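Side-chain contacts in (2Z,6E)-hedycaryol synthase (Kitasatospora setae, PDB 4MC3), which cyclises (2E,6E)-farnesyl diphosphate by a 1,11-closure to (2Z,6E)-hedycaryol, releasing diphosphate with magnesium as cofactor: residues A27-E30 and W31-A34; G144-E147 and A148-T152; Y153-E156 and A157-A161. All coordinates share one frame; numbering follows the deposited sequence.

Interaction 1: A27-E30 and W31-A34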
ATOM      1  N   ALA A  27      -2.301 -21.245   1.039  1.00 28.98           N
ATOM      2  CA  ALA A  27      -1.496 -21.028   2.239  1.00 29.81           C
ATOM      3  C   ALA A  27      -2.095 -19.859   3.056  1.00 28.85           C
ATOM      4  O   ALA A  27      -2.108 -19.885   4.269  1.00 27.41           O
ATOM      5  CB  ALA A  27      -0.065 -20.755   1.897  1.00 28.54           C
ATOM      6  N   MET A  28      -2.550 -18.814   2.375  1.00 23.91           N
ATOM      7  CA  MET A  28      -3.194 -17.688   3.062  1.00 23.54           C
ATOM      8  C   MET A  28      -4.395 -18.130   3.878  1.00 26.00           C
ATOM      9  O   MET A  28      -4.521 -17.823   5.068  1.00 26.92           O
ATOM     10  CB  MET A  28      -3.629 -16.654   2.056  1.00 23.93           C
ATOM     11  CG  MET A  28      -4.273 -15.419   2.652  1.00 24.11           C
ATOM     12  SD  MET A  28      -5.141 -14.336   1.494  1.00 24.13           S
ATOM     13  CE  MET A  28      -6.548 -15.402   1.026  1.00 28.66           C
ATOM     14  N   TRP A  29      -5.283 -18.874   3.236  1.00 27.22           N
ATOM     15  CA  TRP A  29      -6.497 -19.358   3.890  1.00 31.79           C
ATOM     16  C   TRP A  29      -6.218 -20.286   5.050  1.00 31.00           C
ATOM     17  O   TRP A  29      -6.909 -20.264   6.064  1.00 35.60           O
ATOM     18  CB  TRP A  29      -7.406 -20.040   2.865  1.00 31.01           C
ATOM     19  CG  TRP A  29      -8.278 -19.103   2.286  1.00 33.19           C
ATOM     20  CD1 TRP A  29      -8.218 -18.592   1.038  1.00 33.10           C
ATOM     21  CD2 TRP A  29      -9.311 -18.406   2.964  1.00 33.45           C
ATOM     22  NE1 TRP A  29      -9.173 -17.648   0.879  1.00 35.62           N
ATOM     23  CE2 TRP A  29      -9.871 -17.516   2.051  1.00 36.53           C
ATOM     24  CE3 TRP A  29      -9.847 -18.479   4.279  1.00 36.10           C
ATOM     25  CZ2 TRP A  29     -10.965 -16.710   2.367  1.00 38.82           C
ATOM     26  CZ3 TRP A  29     -10.915 -17.679   4.597  1.00 36.76           C
ATOM     27  CH2 TRP A  29     -11.467 -16.800   3.645  1.00 41.51           C
ATOM     28  N   GLU A  30      -5.238 -21.140   4.895  1.00 28.25           N
ATOM     29  CA  GLU A  30      -4.763 -21.956   5.991  1.00 35.89           C
ATOM     30  C   GLU A  30      -4.310 -21.126   7.202  1.00 34.40           C
ATOM     31  O   GLU A  30      -4.618 -21.435   8.365  1.00 32.31           O
ATOM     32  CB  GLU A  30      -3.659 -22.778   5.417  1.00 41.05           C
ATOM     33  CG  GLU A  30      -2.811 -23.510   6.376  1.00 46.34           C
ATOM     34  CD  GLU A  30      -2.699 -24.949   5.984  1.00 45.05           C
ATOM     35  OE1 GLU A  30      -2.627 -25.351   4.773  1.00 48.31           O
ATOM     36  OE2 GLU A  30      -2.719 -25.661   6.958  1.00 27.73           O
ATOM     37  N   TRP A  31      -3.608 -20.034   6.926  1.00 28.92           N
ATOM     38  CA  TRP A  31      -3.133 -19.158   8.013  1.00 28.67           C
ATOM     39  C   TRP A  31      -4.332 -18.437   8.658  1.00 28.32           C
ATOM     40  O   TRP A  31      -4.415 -18.263   9.905  1.00 28.39           O
ATOM     41  CB  TRP A  31      -2.087 -18.193   7.461  1.00 26.58           C
ATOM     42  CG  TRP A  31      -1.519 -17.258   8.468  1.00 23.36           C
ATOM     43  CD1 TRP A  31      -0.483 -17.505   9.311  1.00 24.71           C
ATOM     44  CD2 TRP A  31      -1.910 -15.916   8.695  1.00 21.98           C
ATOM     45  NE1 TRP A  31      -0.224 -16.416  10.090  1.00 23.46           N
ATOM     46  CE2 TRP A  31      -1.083 -15.414   9.719  1.00 21.65           C
ATOM     47  CE3 TRP A  31      -2.868 -15.066   8.128  1.00 23.45           C
ATOM     48  CZ2 TRP A  31      -1.209 -14.118  10.185  1.00 23.70           C
ATOM     49  CZ3 TRP A  31      -2.968 -13.796   8.584  1.00 25.67           C
ATOM     50  CH2 TRP A  31      -2.168 -13.335   9.595  1.00 24.71           C
ATOM     51  N   ILE A  32      -5.246 -17.983   7.825  1.00 26.03           N
ATOM     52  CA  ILE A  32      -6.470 -17.345   8.284  1.00 28.86           C
ATOM     53  C   ILE A  32      -7.231 -18.283   9.219  1.00 31.03           C
ATOM     54  O   ILE A  32      -7.671 -17.885  10.309  1.00 31.94           O
ATOM     55  CB  ILE A  32      -7.376 -16.940   7.125  1.00 27.27           C
ATOM     56  CG1 ILE A  32      -6.784 -15.726   6.371  1.00 27.24           C
ATOM     57  CG2 ILE A  32      -8.797 -16.645   7.594  1.00 33.73           C
ATOM     58  CD1 ILE A  32      -7.383 -15.541   4.982  1.00 28.64           C
ATOM     59  N   ASP A  33      -7.371 -19.526   8.765  1.00 30.53           N
ATOM     60  CA  ASP A  33      -8.090 -20.544   9.533  1.00 29.05           C
ATOM     61  C   ASP A  33      -7.418 -20.781  10.867  1.00 32.97           C
ATOM     62  O   ASP A  33      -8.082 -20.715  11.878  1.00 35.82           O
ATOM     63  CB  ASP A  33      -8.142 -21.867   8.752  1.00 25.66           C
ATOM     64  CG  ASP A  33      -9.124 -21.837   7.576  1.00 27.98           C
ATOM     65  OD1 ASP A  33      -9.986 -20.921   7.501  1.00 33.68           O
ATOM     66  OD2 ASP A  33      -9.020 -22.749   6.721  1.00 27.06           O
ATOM     67  N   ALA A  34      -6.093 -20.949  10.846  1.00 29.87           N
ATOM     68  CA  ALA A  34      -5.263 -21.179  12.038  1.00 32.12           C
ATOM     69  C   ALA A  34      -5.364 -20.057  13.066  1.00 34.17           C
ATOM     70  O   ALA A  34      -5.321 -20.325  14.272  1.00 39.71           O
ATOM     71  CB  ALA A  34      -3.823 -21.421  11.625  1.00 35.69           C
TER
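Ile32 sends its CD1 methyl over one face of the Trp29 indole, three residues back on the same helix. The evidence for a CH-pi contact is direct: CD1 of Ile32 lies 4.0 Å from the centroid of the six-membered ring of Trp29, only 15° off the ring normal. The second branch works nearer the rim, where CG2 of Ile32 comes to 3.8 Å from CZ3 of Trp29, so both branches of the isoleucine bear on the benzo half of the indole. That split follows from the first torsion of Ile32, -72°, which lays CG1 beside the backbone N and turns CG2 anti to it.

Met28 and Ile32 extend in company from successive turns, with CG of Met28 3.9 Å from CD1 of Ile32. The CD1 methyl is thus shared between a thioether chain and an aromatic face. At the indole edge, near the ring plane, OD1 of Asp33 stands 4.0 Å from CE3 of Trp29.

Four successive i to i+4 backbone bonds set this spacing; the one from Ile32 N to Met28 O measures 2.9 Å and is nearly straight at 164°. Around the contact, Trp29 and Ile32 lean on Met47 of helix 41-50, while Met28 meets Leu72, Trp31 meets Lys73 and Ile32 meets Ala76 along helix 65-84.

Interaction 2: G144-E147 and A148-T152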
ATOM      1  N   GLY A 144       7.801   1.788  10.236  1.00 18.76           N
ATOM      2  CA  GLY A 144       7.373   3.166  10.089  1.00 21.79           C
ATOM      3  C   GLY A 144       6.242   3.320   9.085  1.00 21.65           C
ATOM      4  O   GLY A 144       5.264   4.024   9.329  1.00 19.36           O
ATOM      5  N   HIS A 145       6.360   2.612   7.971  1.00 17.37           N
ATOM      6  CA  HIS A 145       5.290   2.659   6.962  1.00 17.11           C
ATOM      7  C   HIS A 145       3.980   2.020   7.458  1.00 16.80           C
ATOM      8  O   HIS A 145       2.884   2.512   7.124  1.00 16.09           O
ATOM      9  CB  HIS A 145       5.795   1.985   5.718  1.00 16.76           C
ATOM     10  CG  HIS A 145       6.843   2.746   4.974  1.00 17.31           C
ATOM     11  ND1 HIS A 145       7.758   2.109   4.160  1.00 19.77           N
ATOM     12  CD2 HIS A 145       7.058   4.077   4.816  1.00 21.51           C
ATOM     13  CE1 HIS A 145       8.540   3.004   3.597  1.00 24.31           C
ATOM     14  NE2 HIS A 145       8.140   4.206   3.985  1.00 25.82           N
ATOM     15  N   PHE A 146       4.067   0.882   8.161  1.00 15.10           N
ATOM     16  CA  PHE A 146       2.902   0.200   8.690  1.00 15.25           C
ATOM     17  C   PHE A 146       2.217   1.018   9.778  1.00 15.42           C
ATOM     18  O   PHE A 146       0.977   1.117   9.838  1.00 17.48           O
ATOM     19  CB  PHE A 146       3.243  -1.219   9.075  1.00 15.68           C
ATOM     20  CG  PHE A 146       2.008  -2.078   9.274  1.00 14.99           C
ATOM     21  CD1 PHE A 146       1.376  -2.582   8.151  1.00 17.41           C
ATOM     22  CD2 PHE A 146       1.447  -2.362  10.540  1.00 16.98           C
ATOM     23  CE1 PHE A 146       0.225  -3.335   8.289  1.00 20.06           C
ATOM     24  CE2 PHE A 146       0.282  -3.102  10.635  1.00 18.44           C
ATOM     25  CZ  PHE A 146      -0.293  -3.605   9.521  1.00 17.97           C
ATOM     26  N   GLU A 147       3.025   1.589  10.671  1.00 16.98           N
ATOM     27  CA  GLU A 147       2.495   2.461  11.712  1.00 18.74           C
ATOM     28  C   GLU A 147       1.848   3.690  11.117  1.00 18.86           C
ATOM     29  O   GLU A 147       0.796   4.094  11.608  1.00 19.97           O
ATOM     30  CB  GLU A 147       3.554   2.881  12.758  1.00 22.80           C
ATOM     31  CG  GLU A 147       3.954   1.726  13.658  1.00 25.10           C
ATOM     32  CD  GLU A 147       4.885   2.090  14.780  1.00 33.81           C
ATOM     33  OE1 GLU A 147       5.721   2.957  14.626  1.00 31.39           O
ATOM     34  OE2 GLU A 147       4.751   1.465  15.816  1.00 48.59           O
ATOM     35  N   ALA A 148       2.445   4.269  10.080  1.00 17.71           N
ATOM     36  CA  ALA A 148       1.856   5.442   9.388  1.00 18.39           C
ATOM     37  C   ALA A 148       0.453   5.029   8.838  1.00 19.13           C
ATOM     38  O   ALA A 148      -0.505   5.758   8.951  1.00 19.71           O
ATOM     39  CB  ALA A 148       2.730   5.977   8.289  1.00 19.29           C
ATOM     40  N   PHE A 149       0.372   3.870   8.193  1.00 16.80           N
ATOM     41  CA  PHE A 149      -0.901   3.298   7.677  1.00 15.57           C
ATOM     42  C   PHE A 149      -1.904   3.201   8.824  1.00 16.93           C
ATOM     43  O   PHE A 149      -3.021   3.674   8.704  1.00 18.66           O
ATOM     44  CB  PHE A 149      -0.603   1.939   7.021  1.00 14.08           C
ATOM     45  CG  PHE A 149      -1.790   1.109   6.778  1.00 15.41           C
ATOM     46  CD1 PHE A 149      -2.612   1.305   5.661  1.00 17.74           C
ATOM     47  CD2 PHE A 149      -2.056   0.043   7.626  1.00 17.36           C
ATOM     48  CE1 PHE A 149      -3.729   0.504   5.474  1.00 22.77           C
ATOM     49  CE2 PHE A 149      -3.131  -0.728   7.447  1.00 21.89           C
ATOM     50  CZ  PHE A 149      -3.990  -0.513   6.408  1.00 24.27           C
ATOM     51  N   LEU A 150      -1.519   2.604   9.954  1.00 16.67           N
ATOM     52  CA  LEU A 150      -2.460   2.383  11.067  1.00 17.39           C
ATOM     53  C   LEU A 150      -2.947   3.750  11.626  1.00 18.95           C
ATOM     54  O   LEU A 150      -4.120   3.931  11.889  1.00 20.66           O
ATOM     55  CB  LEU A 150      -1.787   1.590  12.169  1.00 19.30           C
ATOM     56  CG  LEU A 150      -1.556   0.103  11.850  1.00 19.52           C
ATOM     57  CD1 LEU A 150      -0.825  -0.502  13.023  1.00 21.56           C
ATOM     58  CD2 LEU A 150      -2.814  -0.623  11.556  1.00 22.36           C
ATOM     59  N   GLN A 151      -2.034   4.687  11.719  1.00 17.77           N
ATOM     60  CA  GLN A 151      -2.328   6.004  12.285  1.00 18.94           C
ATOM     61  C   GLN A 151      -3.326   6.769  11.469  1.00 20.95           C
ATOM     62  O   GLN A 151      -4.084   7.601  12.024  1.00 21.68           O
ATOM     63  CB  GLN A 151      -1.078   6.812  12.493  1.00 21.45           C
ATOM     64  CG  GLN A 151      -1.276   8.070  13.373  1.00 25.96           C
ATOM     65  CD  GLN A 151      -1.671   7.766  14.829  1.00 30.70           C
ATOM     66  OE1 GLN A 151      -1.574   6.608  15.336  1.00 28.06           O
ATOM     67  NE2 GLN A 151      -2.167   8.791  15.514  1.00 39.70           N
ATOM     68  N   THR A 152      -3.422   6.497  10.166  1.00 19.52           N
ATOM     69  CA  THR A 152      -4.416   7.196   9.329  1.00 19.75           C
ATOM     70  C   THR A 152      -5.828   6.964   9.777  1.00 21.89           C
ATOM     71  O   THR A 152      -6.674   7.881   9.595  1.00 26.56           O
ATOM     72  CB  THR A 152      -4.259   6.898   7.827  1.00 20.93           C
ATOM     73  OG1 THR A 152      -4.577   5.536   7.513  1.00 21.05           O
ATOM     74  CG2 THR A 152      -2.904   7.329   7.386  1.00 22.46           C
TER
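Aromatic and aliphatic groups meet first at Phe146, whose ring is approached by Phe149 and Leu150. The two phenyl groups are neighbours with centroids 5.6 Å apart and planes inclined at 38°, an oblique pairing. Its nearest approach is CD2 of Phe149, 4.1 Å from CE1 of Phe146 and over one face of that ring, displaced toward its rim. Three residues apart and with CG of both anti to the backbone N (chi1 -164° for Phe146, 165° for Phe149), the rings run the same way.

The aliphatic contact is closer: CD1 of Leu150 reaches 3.7 Å from CE2 of Phe146, meeting the ring obliquely.

Hydrogen bonds form the second group. Leu150 N donates to Phe146 O at 2.9 Å within a regular i to i+4 series. One turn on, OG1 of Thr152 donates to Phe149 O at 2.7 Å, in the carbonyl plane; Thr152 N also donates to that oxygen, so two donors of one residue grip it. Beyond the segments, OE2 of Glu147 hydrogen-bonds to NE2 of His109 and OE1 of Gln151 to NH1 of Arg105.

Trp183 meets both phenylalanine rings edge-to-face. Phe149 touches bound nerolidol and is important for stabilising the cation at C-11; it belongs to the wall of this class I terpene cyclase pocket, with Phe146 and Trp183 packed against it.

Interaction 3: Y153-E156 and A157-A161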
ATOM      1  N   TYR A 153      -6.119   5.828  10.409  1.00 21.72           N
ATOM      2  CA  TYR A 153      -7.436   5.579  10.998  1.00 26.16           C
ATOM      3  C   TYR A 153      -7.754   6.605  12.084  1.00 26.28           C
ATOM      4  O   TYR A 153      -8.886   7.173  12.092  1.00 28.17           O
ATOM      5  CB  TYR A 153      -7.542   4.172  11.527  1.00 26.19           C
ATOM      6  CG  TYR A 153      -7.609   3.085  10.470  1.00 26.69           C
ATOM      7  CD1 TYR A 153      -8.813   2.772   9.846  1.00 29.87           C
ATOM      8  CD2 TYR A 153      -6.478   2.316  10.144  1.00 27.43           C
ATOM      9  CE1 TYR A 153      -8.888   1.760   8.899  1.00 29.32           C
ATOM     10  CE2 TYR A 153      -6.536   1.320   9.156  1.00 28.97           C
ATOM     11  CZ  TYR A 153      -7.745   1.038   8.550  1.00 30.09           C
ATOM     12  OH  TYR A 153      -7.873   0.039   7.580  1.00 32.95           O
ATOM     13  N   THR A 154      -6.767   6.914  12.921  1.00 23.90           N
ATOM     14  CA  THR A 154      -6.944   7.893  13.976  1.00 23.86           C
ATOM     15  C   THR A 154      -6.976   9.315  13.410  1.00 27.95           C
ATOM     16  O   THR A 154      -7.827  10.087  13.784  1.00 26.77           O
ATOM     17  CB  THR A 154      -5.778   7.788  14.956  1.00 25.04           C
ATOM     18  OG1 THR A 154      -5.810   6.485  15.567  1.00 28.88           O
ATOM     19  CG2 THR A 154      -5.812   8.875  15.942  1.00 28.87           C
ATOM     20  N   THR A 155      -6.071   9.665  12.486  1.00 25.68           N
ATOM     21  CA  THR A 155      -6.098  10.997  11.848  1.00 27.97           C
ATOM     22  C   THR A 155      -7.444  11.358  11.231  1.00 30.05           C
ATOM     23  O   THR A 155      -7.998  12.468  11.465  1.00 31.73           O
ATOM     24  CB  THR A 155      -5.010  11.104  10.797  1.00 28.54           C
ATOM     25  OG1 THR A 155      -3.761  10.900  11.456  1.00 30.74           O
ATOM     26  CG2 THR A 155      -5.027  12.513  10.138  1.00 31.66           C
ATOM     27  N   GLU A 156      -7.993  10.445  10.441  1.00 25.85           N
ATOM     28  CA  GLU A 156      -9.221  10.757   9.757  1.00 31.85           C
ATOM     29  C   GLU A 156     -10.377  10.915  10.741  1.00 34.23           C
ATOM     30  O   GLU A 156     -11.208  11.803  10.559  1.00 30.89           O
ATOM     31  CB  GLU A 156      -9.452   9.726   8.639  1.00 34.67           C
ATOM     32  CG  GLU A 156      -8.311   9.865   7.606  1.00 37.27           C
ATOM     33  CD  GLU A 156      -8.562   9.243   6.247  1.00 42.39           C
ATOM     34  OE1 GLU A 156      -9.389   8.292   6.210  1.00 42.64           O
ATOM     35  OE2 GLU A 156      -7.910   9.709   5.224  1.00 41.11           O
ATOM     36  N   ALA A 157     -10.400  10.133  11.830  1.00 27.19           N
ATOM     37  CA  ALA A 157     -11.478  10.259  12.809  1.00 29.30           C
ATOM     38  C   ALA A 157     -11.381  11.637  13.503  1.00 30.03           C
ATOM     39  O   ALA A 157     -12.398  12.259  13.790  1.00 33.67           O
ATOM     40  CB  ALA A 157     -11.428   9.118  13.812  1.00 30.23           C
ATOM     41  N   GLY A 158     -10.162  12.111  13.732  1.00 28.24           N
ATOM     42  CA  GLY A 158      -9.911  13.434  14.364  1.00 33.95           C
ATOM     43  C   GLY A 158     -10.414  14.564  13.496  1.00 33.92           C
ATOM     44  O   GLY A 158     -11.085  15.480  13.967  1.00 34.73           O
ATOM     45  N   LEU A 159     -10.076  14.494  12.217  1.00 31.46           N
ATOM     46  CA  LEU A 159     -10.566  15.429  11.211  1.00 29.68           C
ATOM     47  C   LEU A 159     -12.076  15.468  11.083  1.00 32.97           C
ATOM     48  O   LEU A 159     -12.650  16.550  10.853  1.00 35.01           O
ATOM     49  CB  LEU A 159      -9.920  15.127   9.847  1.00 30.72           C
ATOM     50  CG  LEU A 159      -8.434  15.533   9.819  1.00 33.15           C
ATOM     51  CD1 LEU A 159      -7.757  15.040   8.566  1.00 33.85           C
ATOM     52  CD2 LEU A 159      -8.186  17.037   9.974  1.00 45.75           C
ATOM     53  N   ASN A 160     -12.723  14.325  11.242  1.00 35.08           N
ATOM     54  CA  ASN A 160     -14.183  14.265  11.233  1.00 35.12           C
ATOM     55  C   ASN A 160     -14.845  15.099  12.342  1.00 42.21           C
ATOM     56  O   ASN A 160     -15.982  15.550  12.176  1.00 36.11           O
ATOM     57  CB  ASN A 160     -14.648  12.832  11.367  1.00 39.68           C
ATOM     58  CG  ASN A 160     -14.388  12.024  10.126  1.00 45.82           C
ATOM     59  OD1 ASN A 160     -14.158  12.574   9.038  1.00 41.92           O
ATOM     60  ND2 ASN A 160     -14.416  10.704  10.277  1.00 47.75           N
ATOM     61  N   ALA A 161     -14.154  15.269  13.475  1.00 42.05           N
ATOM     62  CA  ALA A 161     -14.645  16.144  14.565  1.00 44.77           C
ATOM     63  C   ALA A 161     -14.653  17.637  14.222  1.00 52.84           C
ATOM     64  O   ALA A 161     -15.391  18.414  14.842  1.00 49.46           O
ATOM     65  CB  ALA A 161     -13.856  15.904  15.850  1.00 52.46           C
TER
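Successive i to i+4 bonds carry the backbone through this final part of helix 136-160, from a weak one between Ala157 N and Tyr153 O (3.3 Å) to Leu159 N on Thr155 O, which is 3.0 Å long with a nearly straight N-H angle of 172°.

Between side chains the evidence is a single apolar approach. CG2 of Thr155 and CD1 of Leu159 are 4.0 Å apart, the leucine standing alongside the threonine from one turn further on. The methyl of Thr155 gets there because its first torsion (-60°) sets CG2 anti to the backbone N and leaves OG1 beside that nitrogen, where the hydroxyl makes a weak hydrogen bond with Gln151 O. Arg174 of helix 168-178 touches both Thr155 and Leu159.

Tyr153 links this helix to the metal-binding region of the class I terpene synthase alpha domain. Its hydroxyl is hydrogen-bonded to OD1 of Asp82, the first aspartate of the DDXXXE motif and, by similarity, a magnesium ligand, which makes the tyrosine a second-shell residue likely to help position that carboxylate. The backbone oxygen of Tyr153 also accepts from NH1 of Arg97.

Glu156 ties the helix to Arg174 and to Tyr234, using both oxygens of its buried carboxylate: OE2 forms a salt bridge with Arg174 and OE1 a hydrogen bond with Tyr234, partners that would fix the rotation of the group. The cationic guanidinium would probably stabilise the ionised form of the acid.

Asn160 folds its amide back toward the preceding turn, CG standing 3.2 Å from Glu156 O, while the bond that oxygen accepts comes from Asn160 N at 3.0 Å. Ala157 packs on Leu94, and Thr154 lies against Met98 and Ile101 of helix 95-107.

In the fold
Interactions 2 and 3 adjoin on helix 136-160, their centres about 14 Å apart, whereas interaction 1 lies on helix 21-35, its centre about 24 Å from that of interaction 2. Depth separates them: interaction 2 is centred about 10 Å from the middle of the chain, the other two about 20 Å out. The chemistry shifts accordingly. Interaction 2 contributes one pocket ring, Phe149, backed by a second phenylalanine; further along the same helix, interaction 3 turns to polar ends, a tyrosine hydroxyl on Asp82 of the DDXXXE motif and a glutamate on Arg174. Interaction 1, away from the annotated sites, has an isoleucine against an indole, with acidic residues on its exposed side.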